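PDB 3B1S: flagellar biosynthetic protein flhB from Aquifex aeolicus, which probably takes part in exporting flagellar proteins and in forming the rod of the basal body, this chain being its C-terminal domain. Local coordinates for residues 5-10 with 19-24. Sequence-based numbering, arbitrary orientation.
Sequences AIALKY and VVVAKG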
loop_
_atom_site.group_PDB
_atom_site.type_symbol
_atom_site.label_atom_id
_atom_site.label_comp_id
_atom_site.label_asym_id
_atom_site.label_seq_id
_atom_site.Cartn_x
_atom_site.Cartn_y
_atom_site.Cartn_z
ATOM N N ALA D 5 -3.171 6.202 -0.786
ATOM C CA ALA D 5 -2.983 5.032 0.043
ATOM C C ALA D 5 -1.746 4.237 -0.321
ATOM O O ALA D 5 -1.382 4.192 -1.468
ATOM C CB ALA D 5 -4.168 4.162 -0.091
ATOM N N ILE D 6 -1.124 3.584 0.654
ATOM C CA ILE D 6 0.053 2.700 0.418
ATOM C C ILE D 6 -0.078 1.369 1.123
ATOM O O ILE D 6 0.054 1.320 2.310
ATOM C CB ILE D 6 1.378 3.334 0.902
ATOM C CG1 ILE D 6 1.395 4.842 0.668
ATOM C CG2 ILE D 6 2.536 2.670 0.245
ATOM C CD1 ILE D 6 1.173 5.248 -0.736
ATOM N N ALA D 7 -0.316 0.297 0.399
ATOM C CA ALA D 7 -0.494 -0.997 1.029
ATOM C C ALA D 7 0.845 -1.738 1.284
ATOM O O ALA D 7 1.748 -1.715 0.453
ATOM C CB ALA D 7 -1.412 -1.832 0.222
ATOM N N LEU D 8 0.968 -2.383 2.450
ATOM C CA LEU D 8 2.224 -2.991 2.867
ATOM C C LEU D 8 1.978 -4.388 3.357
ATOM O O LEU D 8 0.999 -4.636 4.046
ATOM C CB LEU D 8 2.932 -2.147 3.933
ATOM C CG LEU D 8 3.359 -0.716 3.530
ATOM C CD1 LEU D 8 4.101 0.008 4.660
ATOM C CD2 LEU D 8 4.199 -0.655 2.276
ATOM N N LYS D 9 2.848 -5.307 2.958
ATOM C CA LYS D 9 2.808 -6.672 3.444
ATOM C C LYS D 9 4.073 -6.872 4.204
ATOM O O LYS D 9 5.118 -6.417 3.774
ATOM C CB LYS D 9 2.766 -7.666 2.299
ATOM C CG LYS D 9 2.695 -9.117 2.720
ATOM C CD LYS D 9 3.247 -10.025 1.608
ATOM C CE LYS D 9 3.803 -11.350 2.146
ATOM N NZ LYS D 9 4.694 -11.987 1.113
ATOM N N TYR D 10 3.978 -7.517 5.359
ATOM C CA TYR D 10 5.130 -7.719 6.232
ATOM C C TYR D 10 4.884 -8.935 7.097
ATOM O O TYR D 10 3.958 -8.945 7.912
ATOM C CB TYR D 10 5.372 -6.458 7.059
ATOM C CG TYR D 10 6.458 -6.595 8.093
ATOM C CD1 TYR D 10 6.146 -6.828 9.425
ATOM C CD2 TYR D 10 7.798 -6.474 7.750
ATOM C CE1 TYR D 10 7.144 -6.944 10.390
ATOM C CE2 TYR D 10 8.802 -6.595 8.704
ATOM C CZ TYR D 10 8.468 -6.824 10.027
ATOM O OH TYR D 10 9.447 -6.935 10.990
ATOM N N VAL D 19 7.129 -4.911 2.274
ATOM C CA VAL D 19 6.958 -4.883 0.829
ATOM C C VAL D 19 5.755 -3.996 0.473
ATOM O O VAL D 19 4.674 -4.185 1.006
ATOM C CB VAL D 19 6.632 -6.322 0.295
ATOM C CG1 VAL D 19 6.713 -6.399 -1.216
ATOM C CG2 VAL D 19 7.555 -7.346 0.896
ATOM N N VAL D 20 5.923 -3.055 -0.445
ATOM C CA VAL D 20 4.787 -2.281 -0.933
ATOM C C VAL D 20 3.984 -3.117 -1.902
ATOM O O VAL D 20 4.444 -3.376 -2.987
ATOM C CB VAL D 20 5.246 -1.052 -1.718
ATOM C CG1 VAL D 20 4.067 -0.140 -2.003
ATOM C CG2 VAL D 20 6.366 -0.321 -0.994
ATOM N N VAL D 21 2.789 -3.556 -1.534
ATOM C CA VAL D 21 2.030 -4.374 -2.477
ATOM C C VAL D 21 1.087 -3.582 -3.384
ATOM O O VAL D 21 0.631 -4.089 -4.395
ATOM C CB VAL D 21 1.308 -5.577 -1.816
ATOM C CG1 VAL D 21 2.073 -6.045 -0.614
ATOM C CG2 VAL D 21 -0.143 -5.275 -1.462
ATOM N N ALA D 22 0.812 -2.335 -3.020
ATOM C CA ALA D 22 -0.021 -1.449 -3.810
ATOM C C ALA D 22 0.277 -0.014 -3.397
ATOM O O ALA D 22 0.651 0.222 -2.249
ATOM C CB ALA D 22 -1.444 -1.768 -3.567
ATOM N N LYS D 23 0.161 0.932 -4.334
ATOM C CA LYS D 23 0.048 2.363 -4.008
ATOM C C LYS D 23 -1.085 2.976 -4.867
ATOM O O LYS D 23 -1.384 2.441 -5.928
ATOM C CB LYS D 23 1.397 3.081 -4.137
ATOM C CG LYS D 23 1.919 3.298 -5.553
ATOM C CD LYS D 23 3.166 4.174 -5.540
ATOM C CE LYS D 23 3.883 4.182 -6.895
ATOM N NZ LYS D 23 5.044 5.143 -6.899
ATOM N N GLY D 24 -1.732 4.050 -4.401
ATOM C CA GLY D 24 -2.981 4.521 -5.022
ATOM C C GLY D 24 -3.436 5.957 -4.798
ATOM O O GLY D 24 -3.398 6.466 -3.667
#
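L8 and I6 lay their branches on V20 from two directions, one methyl group of the valine for each. CD2 of L8 bends in across the strand pair until it lies 3.6 Å from V20 CA and also meets V20 CG2; chi1 of -62° sets CG anti to the carbonyl carbon, and from there the CD2 branch turns back toward the partner strand. I6 CG2 crosses V20 CG1 at a slant, 3.9 Å away, while I6 CD1 rests beside K23 CB, the two side chains running the same way before the lysine leads off to the carbonyl oxygens of Y54 and V57. These residues belong to the antiparallel hairpin of strands 4-9 and 19-25, whose register slips by one residue at a beta bulge: A7 pairs with A22, but L8 already pairs with V20. As an extra residue in one strand does, V21 shifts the pairing while the bonding resumes beyond it, in the hydrogen-bonded pair of K9 and V19. Its backbone turns there (psi -16°), yet V21 N still donates to A7 O at 2.9 Å, from 43° above the carbonyl plane. The methyls of V21 reach the side chains of A7 and K9, CG2 against A7 CB and CG1 against K9 CB, while A7 CB also meets A22 CB at 3.8 Å. Helix 27-39 covers A5 and A7, and a strand of another protein chain pairs antiparallel with residues 5-8, continuing the sheet across the interface.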